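Local coordinates for protein terminal oxygenase component of carbazole (Janthinobacterium sp., PDB 7BUG) that dioxygenates carbazole at its angular C-9a and adjacent C-1 positions, as the Rieske [2Fe-2S] oxygenase component of carbazole 1,9a-dioxygenase, at residues F179-H183 / F356-E360; L200-P206 / G235-G241. One frame throughout, in Å; residues are numbered along the deposited sequence.

Contact 1: F179-H183 / F356-E360. With FE2 (Fe (II) ion), chain E.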
ATOM      1  N   PHE A 179      25.505 -14.856  -9.488  1.00 15.53           N
ATOM      2  CA  PHE A 179      26.824 -14.737 -10.137  1.00 16.51           C
ATOM      3  C   PHE A 179      27.885 -14.211  -9.160  1.00 18.56           C
ATOM      4  O   PHE A 179      29.040 -14.117  -9.509  1.00 21.89           O
ATOM      5  CB  PHE A 179      26.730 -13.815 -11.343  1.00 17.07           C
ATOM      6  CG  PHE A 179      27.925 -13.904 -12.245  1.00 16.12           C
ATOM      7  CD1 PHE A 179      28.371 -15.127 -12.732  1.00 15.86           C
ATOM      8  CD2 PHE A 179      28.559 -12.749 -12.660  1.00 15.74           C
ATOM      9  CE1 PHE A 179      29.477 -15.185 -13.576  1.00 16.15           C
ATOM     10  CE2 PHE A 179      29.650 -12.816 -13.507  1.00 17.00           C
ATOM     11  CZ  PHE A 179      30.097 -14.030 -13.979  1.00 16.04           C
ATOM     12  N   ASP A 180      27.511 -13.973  -7.919  1.00 17.52           N
ATOM     13  CA  ASP A 180      28.416 -13.309  -6.950  1.00 17.42           C
ATOM     14  C   ASP A 180      29.426 -14.320  -6.392  1.00 17.02           C
ATOM     15  O   ASP A 180      29.020 -15.314  -5.776  1.00 18.72           O
ATOM     16  CB  ASP A 180      27.480 -12.788  -5.874  1.00 19.61           C
ATOM     17  CG  ASP A 180      28.146 -12.045  -4.761  1.00 21.62           C
ATOM     18  OD1 ASP A 180      29.360 -12.318  -4.504  1.00 22.38           O
ATOM     19  OD2 ASP A 180      27.411 -11.253  -4.137  1.00 20.01           O
ATOM     20  N   PRO A 181      30.741 -14.193  -6.657  1.00 18.16           N
ATOM     21  CA  PRO A 181      31.652 -15.244  -6.226  1.00 19.40           C
ATOM     22  C   PRO A 181      31.746 -15.404  -4.696  1.00 19.83           C
ATOM     23  O   PRO A 181      31.968 -16.504  -4.189  1.00 21.57           O
ATOM     24  CB  PRO A 181      33.018 -14.836  -6.834  1.00 18.73           C
ATOM     25  CG  PRO A 181      32.688 -13.766  -7.876  1.00 22.25           C
ATOM     26  CD  PRO A 181      31.393 -13.115  -7.418  1.00 19.43           C
ATOM     27  N   SER A 182      31.596 -14.318  -3.943  1.00 18.19           N
ATOM     28  CA  SER A 182      31.792 -14.371  -2.459  1.00 18.56           C
ATOM     29  C   SER A 182      30.517 -14.721  -1.680  1.00 19.10           C
ATOM     30  O   SER A 182      30.609 -15.038  -0.466  1.00 18.40           O
ATOM     31  CB  SER A 182      32.374 -13.110  -1.986  1.00 17.86           C
ATOM     32  OG  SER A 182      33.699 -13.020  -2.466  1.00 21.92           O
ATOM     33  N   HIS A 183      29.340 -14.761  -2.317  1.00 16.82           N
ATOM     34  CA  HIS A 183      28.063 -15.010  -1.632  1.00 18.27           C
ATOM     35  C   HIS A 183      28.044 -16.432  -1.100  1.00 16.41           C
ATOM     36  O   HIS A 183      27.177 -16.730  -0.295  1.00 17.82           O
ATOM     37  CB  HIS A 183      26.836 -14.724  -2.544  1.00 17.58           C
ATOM     38  CG  HIS A 183      26.300 -15.916  -3.238  1.00 16.41           C
ATOM     39  ND1 HIS A 183      26.851 -16.384  -4.398  1.00 16.66           N
ATOM     40  CD2 HIS A 183      25.328 -16.785  -2.904  1.00 15.65           C
ATOM     41  CE1 HIS A 183      26.217 -17.467  -4.770  1.00 20.52           C
ATOM     42  NE2 HIS A 183      25.251 -17.753  -3.880  1.00 17.48           N
ATOM     43  N   PHE A 356      33.544  -4.618  -3.405  1.00 19.23           N
ATOM     44  CA  PHE A 356      34.938  -5.070  -3.167  1.00 19.01           C
ATOM     45  C   PHE A 356      35.354  -6.048  -4.263  1.00 17.76           C
ATOM     46  O   PHE A 356      34.673  -6.133  -5.302  1.00 18.10           O
ATOM     47  CB  PHE A 356      35.097  -5.614  -1.749  1.00 17.23           C
ATOM     48  CG  PHE A 356      34.599  -6.991  -1.442  1.00 16.69           C
ATOM     49  CD1 PHE A 356      33.417  -7.513  -1.967  1.00 17.76           C
ATOM     50  CD2 PHE A 356      35.292  -7.808  -0.561  1.00 18.44           C
ATOM     51  CE1 PHE A 356      32.978  -8.788  -1.627  1.00 18.14           C
ATOM     52  CE2 PHE A 356      34.839  -9.066  -0.213  1.00 18.40           C
ATOM     53  CZ  PHE A 356      33.691  -9.579  -0.753  1.00 19.62           C
ATOM     54  N   GLU A 357      36.532  -6.657  -4.092  1.00 18.01           N
ATOM     55  CA  GLU A 357      37.254  -7.170  -5.286  1.00 20.73           C
ATOM     56  C   GLU A 357      36.438  -8.225  -6.030  1.00 19.01           C
ATOM     57  O   GLU A 357      36.448  -8.181  -7.298  1.00 21.01           O
ATOM     58  CB  GLU A 357      38.644  -7.678  -4.874  1.00 22.29           C
ATOM     59  CG  GLU A 357      39.542  -6.517  -4.520  1.00 21.78           C
ATOM     60  CD  GLU A 357      39.517  -6.084  -3.051  1.00 25.52           C
ATOM     61  OE1 GLU A 357      38.627  -6.545  -2.259  1.00 23.26           O
ATOM     62  OE2 GLU A 357      40.425  -5.309  -2.693  1.00 25.26           O
ATOM     63  N   SER A 358      35.815  -9.186  -5.351  1.00 17.69           N
ATOM     64  CA  SER A 358      35.080 -10.274  -6.045  1.00 18.69           C
ATOM     65  C   SER A 358      33.872  -9.703  -6.808  1.00 19.42           C
ATOM     66  O   SER A 358      33.385 -10.406  -7.719  1.00 19.00           O
ATOM     67  CB  SER A 358      34.677 -11.333  -5.123  1.00 20.11           C
ATOM     68  OG  SER A 358      33.873 -10.817  -4.078  1.00 21.04           O
ATOM     69  N   ASP A 359      33.447  -8.469  -6.542  1.00 18.03           N
ATOM     70  CA  ASP A 359      32.303  -7.893  -7.272  1.00 17.98           C
ATOM     71  C   ASP A 359      32.729  -7.547  -8.709  1.00 18.98           C
ATOM     72  O   ASP A 359      31.873  -7.042  -9.479  1.00 18.73           O
ATOM     73  CB  ASP A 359      31.761  -6.677  -6.529  1.00 18.42           C
ATOM     74  CG  ASP A 359      31.122  -7.063  -5.209  1.00 19.03           C
ATOM     75  OD1 ASP A 359      30.455  -8.121  -5.177  1.00 20.84           O
ATOM     76  OD2 ASP A 359      31.271  -6.251  -4.234  1.00 18.63           O
ATOM     77  N   GLU A 360      34.015  -7.730  -9.070  1.00 20.11           N
ATOM     78  CA  GLU A 360      34.453  -7.554 -10.484  1.00 19.31           C
ATOM     79  C   GLU A 360      33.547  -8.404 -11.373  1.00 17.12           C
ATOM     80  O   GLU A 360      33.182  -7.938 -12.465  1.00 18.07           O
ATOM     81  CB  GLU A 360      35.936  -7.911 -10.630  1.00 21.06           C
ATOM     82  CG  GLU A 360      36.464  -7.798 -12.032  1.00 25.06           C
ATOM     83  CD  GLU A 360      36.361  -6.407 -12.649  1.00 30.15           C
ATOM     84  OE1 GLU A 360      36.307  -5.417 -11.891  1.00 33.35           O
ATOM     85  OE2 GLU A 360      36.341  -6.319 -13.912  1.00 34.66           O
TER
HETATM   86 FE   FE2 E 402      23.813 -19.123  -3.958  1.00 19.09          FE
HETATM   87  O   HOH W   1      28.039  -8.423  -4.085  1.00 17.33           O
HETATM   88  O   HOH W   2      31.323 -10.419  -4.575  1.00 27.37           O
HETATM   89  O   HOH W   3      24.429 -20.238  -5.248  1.00 23.56           O
HETATM   90  O   HOH W   4      23.267 -18.224  -5.887  1.00 23.68           O
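The hydroxyls of S182 and S358 meet tip to tip, OG to OG at 2.7 Å, inside the catalytic domain of a Rieske oxygenase, where a loop bearing part of the two-histidine, one-carboxylate iron site packs on the loop leading into helix 360-372. S358 reaches S182 because its OG sits between backbone N and carbonyl carbon (chi1 58°). Beside this pair, P181 sets CG and CD against the S358 carbonyl O, CD at 3.4 Å, and the F356 ring brings CZ within 3.8 Å of S182 OG.

The carboxylates of D180 and D359 do not touch but are joined through water. One water donates to D180 OD2 (2.9 Å) and D359 OD1 (2.7 Å); a second donates to OD1 of both and accepts from S358 OG. Each carboxylate also uses its OD2 on a cluster histidine of the second subunit: H93 for D180, H71 for D359. The position of D180, between iron-bound H183 and that H93, is consistent with the bridging aspartate of Rieske oxygenases, probably an electron path between subunits. D180 O receives H183 ND1 at 2.8 Å, nearly straight (177°) and in the imidazole plane, which fixes the ring's rotation while NE2 binds the iron at 2.0 Å; H187 and D333 complete the protein ligands. Further out, D359 OD2 takes the F356 backbone N at 2.9 Å on its anti side, 26° out of the carboxylate plane.

Contact 2: L200-P206 / G235-G241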
ATOM      1  N   LEU A 200      33.587 -26.700  -0.522  1.00 32.38           N
ATOM      2  CA  LEU A 200      33.007 -25.343  -0.686  1.00 28.54           C
ATOM      3  C   LEU A 200      33.819 -24.418   0.192  1.00 25.92           C
ATOM      4  O   LEU A 200      33.719 -24.504   1.416  1.00 28.30           O
ATOM      5  CB  LEU A 200      31.533 -25.344  -0.278  1.00 30.09           C
ATOM      6  CG  LEU A 200      30.778 -24.063  -0.646  1.00 32.81           C
ATOM      7  CD1 LEU A 200      30.472 -24.053  -2.147  1.00 31.75           C
ATOM      8  CD2 LEU A 200      29.498 -23.904   0.173  1.00 33.12           C
ATOM      9  N   PRO A 201      34.636 -23.527  -0.393  1.00 23.99           N
ATOM     10  CA  PRO A 201      35.327 -22.515   0.398  1.00 26.63           C
ATOM     11  C   PRO A 201      34.344 -21.431   0.867  1.00 26.56           C
ATOM     12  O   PRO A 201      33.225 -21.413   0.377  1.00 25.71           O
ATOM     13  CB  PRO A 201      36.317 -21.846  -0.552  1.00 27.78           C
ATOM     14  CG  PRO A 201      35.886 -22.257  -1.957  1.00 27.92           C
ATOM     15  CD  PRO A 201      34.937 -23.431  -1.829  1.00 26.63           C
ATOM     16  N   LEU A 202      34.759 -20.642   1.855  1.00 25.14           N
ATOM     17  CA  LEU A 202      34.017 -19.453   2.339  1.00 26.66           C
ATOM     18  C   LEU A 202      34.034 -18.385   1.254  1.00 27.18           C
ATOM     19  O   LEU A 202      33.071 -17.579   1.215  1.00 24.47           O
ATOM     20  CB  LEU A 202      34.672 -18.911   3.611  1.00 27.99           C
ATOM     21  CG  LEU A 202      34.711 -19.897   4.772  1.00 28.61           C
ATOM     22  CD1 LEU A 202      35.334 -19.233   5.976  1.00 28.60           C
ATOM     23  CD2 LEU A 202      33.331 -20.463   5.091  1.00 26.43           C
ATOM     24  N   GLY A 203      35.109 -18.344   0.470  1.00 24.89           N
ATOM     25  CA  GLY A 203      35.363 -17.343  -0.576  1.00 25.88           C
ATOM     26  C   GLY A 203      36.717 -17.564  -1.224  1.00 26.41           C
ATOM     27  O   GLY A 203      37.227 -18.684  -1.102  1.00 25.81           O
ATOM     28  N   PHE A 204      37.284 -16.509  -1.811  1.00 28.94           N
ATOM     29  CA  PHE A 204      38.526 -16.530  -2.619  1.00 31.75           C
ATOM     30  C   PHE A 204      39.296 -15.247  -2.377  1.00 32.31           C
ATOM     31  O   PHE A 204      38.709 -14.170  -2.467  1.00 35.56           O
ATOM     32  CB  PHE A 204      38.238 -16.599  -4.121  1.00 32.86           C
ATOM     33  CG  PHE A 204      37.527 -17.853  -4.531  1.00 34.65           C
ATOM     34  CD1 PHE A 204      36.145 -17.902  -4.532  1.00 36.40           C
ATOM     35  CD2 PHE A 204      38.240 -18.984  -4.875  1.00 37.72           C
ATOM     36  CE1 PHE A 204      35.489 -19.073  -4.873  1.00 35.46           C
ATOM     37  CE2 PHE A 204      37.582 -20.158  -5.211  1.00 38.70           C
ATOM     38  CZ  PHE A 204      36.208 -20.199  -5.200  1.00 35.59           C
ATOM     39  N   ALA A 205      40.601 -15.356  -2.123  1.00 29.97           N
ATOM     40  CA  ALA A 205      41.515 -14.198  -2.258  1.00 29.52           C
ATOM     41  C   ALA A 205      41.873 -14.121  -3.737  1.00 31.03           C
ATOM     42  O   ALA A 205      42.443 -15.079  -4.264  1.00 30.11           O
ATOM     43  CB  ALA A 205      42.737 -14.363  -1.375  1.00 32.71           C
ATOM     44  N   PRO A 206      41.483 -13.046  -4.455  1.00 30.37           N
ATOM     45  CA  PRO A 206      41.707 -12.942  -5.896  1.00 32.29           C
ATOM     46  C   PRO A 206      43.191 -12.861  -6.273  1.00 36.04           C
ATOM     47  O   PRO A 206      43.909 -12.168  -5.576  1.00 41.48           O
ATOM     48  CB  PRO A 206      41.071 -11.600  -6.309  1.00 34.52           C
ATOM     49  CG  PRO A 206      40.235 -11.168  -5.116  1.00 34.00           C
ATOM     50  CD  PRO A 206      40.852 -11.833  -3.916  1.00 34.37           C
ATOM     51  N   GLY A 235      42.812 -17.314  -8.235  1.00 35.10           N
ATOM     52  CA  GLY A 235      42.499 -16.958  -6.833  1.00 35.80           C
ATOM     53  C   GLY A 235      42.787 -18.085  -5.841  1.00 32.64           C
ATOM     54  O   GLY A 235      42.751 -19.271  -6.216  1.00 35.38           O
ATOM     55  N   VAL A 236      43.017 -17.742  -4.576  1.00 33.39           N
ATOM     56  CA  VAL A 236      43.266 -18.757  -3.518  1.00 35.75           C
ATOM     57  C   VAL A 236      41.962 -18.970  -2.780  1.00 35.05           C
ATOM     58  O   VAL A 236      41.438 -18.012  -2.216  1.00 36.87           O
ATOM     59  CB  VAL A 236      44.363 -18.322  -2.530  1.00 37.59           C
ATOM     60  CG1 VAL A 236      44.719 -19.466  -1.587  1.00 34.94           C
ATOM     61  CG2 VAL A 236      45.588 -17.780  -3.248  1.00 38.18           C
ATOM     62  N   PRO A 237      41.429 -20.208  -2.724  1.00 34.20           N
ATOM     63  CA  PRO A 237      40.199 -20.449  -1.982  1.00 35.51           C
ATOM     64  C   PRO A 237      40.472 -20.253  -0.484  1.00 36.55           C
ATOM     65  O   PRO A 237      41.576 -20.607  -0.036  1.00 36.58           O
ATOM     66  CB  PRO A 237      39.836 -21.886  -2.360  1.00 37.31           C
ATOM     67  CG  PRO A 237      41.170 -22.531  -2.644  1.00 35.30           C
ATOM     68  CD  PRO A 237      41.990 -21.438  -3.294  1.00 34.54           C
ATOM     69  N   VAL A 238      39.511 -19.644   0.223  1.00 32.73           N
ATOM     70  CA  VAL A 238      39.554 -19.384   1.696  1.00 30.48           C
ATOM     71  C   VAL A 238      38.762 -20.506   2.383  1.00 30.96           C
ATOM     72  O   VAL A 238      37.522 -20.540   2.229  1.00 28.65           O
ATOM     73  CB  VAL A 238      39.003 -17.993   2.062  1.00 28.36           C
ATOM     74  CG1 VAL A 238      39.013 -17.779   3.572  1.00 30.74           C
ATOM     75  CG2 VAL A 238      39.720 -16.849   1.350  1.00 27.16           C
ATOM     76  N   PHE A 239      39.433 -21.435   3.084  1.00 28.79           N
ATOM     77  CA  PHE A 239      38.745 -22.448   3.922  1.00 32.59           C
ATOM     78  C   PHE A 239      38.843 -22.099   5.419  1.00 30.93           C
ATOM     79  O   PHE A 239      38.099 -22.707   6.171  1.00 39.12           O
ATOM     80  CB  PHE A 239      39.287 -23.854   3.646  1.00 31.89           C
ATOM     81  CG  PHE A 239      38.910 -24.393   2.298  1.00 31.03           C
ATOM     82  CD1 PHE A 239      39.658 -24.089   1.182  1.00 33.83           C
ATOM     83  CD2 PHE A 239      37.812 -25.220   2.159  1.00 32.43           C
ATOM     84  CE1 PHE A 239      39.317 -24.600  -0.060  1.00 34.06           C
ATOM     85  CE2 PHE A 239      37.455 -25.706   0.915  1.00 32.44           C
ATOM     86  CZ  PHE A 239      38.218 -25.407  -0.189  1.00 31.57           C
ATOM     87  N   GLU A 240      39.732 -21.200   5.841  1.00 34.23           N
ATOM     88  CA  GLU A 240      39.834 -20.821   7.275  1.00 38.54           C
ATOM     89  C   GLU A 240      39.499 -19.337   7.423  1.00 38.09           C
ATOM     90  O   GLU A 240      40.372 -18.468   7.131  1.00 41.44           O
ATOM     91  CB  GLU A 240      41.203 -21.205   7.833  1.00 43.22           C
ATOM     92  CG  GLU A 240      41.321 -22.688   8.132  1.00 45.96           C
ATOM     93  CD  GLU A 240      42.668 -23.063   8.732  1.00 54.31           C
ATOM     94  OE1 GLU A 240      42.756 -23.180   9.974  1.00 56.22           O
ATOM     95  OE2 GLU A 240      43.633 -23.203   7.960  1.00 54.57           O
ATOM     96  N   GLY A 241      38.281 -19.068   7.901  1.00 33.12           N
ATOM     97  CA  GLY A 241      37.840 -17.697   8.209  1.00 33.64           C
ATOM     98  C   GLY A 241      38.418 -17.218   9.533  1.00 25.51           C
ATOM     99  O   GLY A 241      38.223 -17.939  10.527  1.00 28.24           O
TER
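Four backbone hydrogen bonds join L200-P206 to G235-G241. Two link A205 and V236, A205 N to V236 O 2.8 Å and V236 N to A205 O 2.7 Å; V238 N reaches G203 O at 2.8 Å, from above the carbonyl plane, and L202 N meets V238 O almost head-on. G203 N is buried without a partner. Next to the A205-V236 pair, F204 faces P237 in a non-hydrogen-bonded pair, where F204 CA also makes a CA-H...O contact of 3.3 Å to V236 O. Strands 203-205 and 236-238, their directions 137° apart, are antiparallel neighbours in a three-stranded sheet with strand 246-250, within the Bet v 1-like catalytic domain.

Apolar contacts fall on two faces: F204 leans on P237, CE2 to CB 4.0 Å, and on the other A205 CB meets V236 CB. With CG1 anti to its backbone N (chi1 178°), V238 holds CG2 beside that N, a methyl packed 3.9 Å from A205 N.

A CH-pi contact sets P201 CB 4.1 Å from the F239 ring centroid, 13° off the normal. The F239 ring also meets that of Y253. An alanine in place of F239 would probably strip P201 of this aromatic face and Y253 of its ring neighbour. Close by, L202 CD1 rests 3.5 Å from G241 N.

From the N terminus, the Rieske domain comes first and the catalytic domain follows. Helix 171-179 runs into 179-183 of contact 1; the chain then passes helix 191-195 and reaches 200-206, the first half of contact 2. That loop closes first, after 28 residues, at 235-241. Contact 1 closes only at 356-360, after 172 residues that include strands 214-217 to 293-303 of the large sheet and helices 307-327 and 331-344, so contact 2 is nested within it. Contact 1 ties the iron-site loop to the start of helix 360-372; contact 2 pairs strand 203-205 with 236-243 in the small sheet. Their centres are about 12 Å apart, E357 CB touches P206 CG at 3.8 Å, and both meet the second subunit.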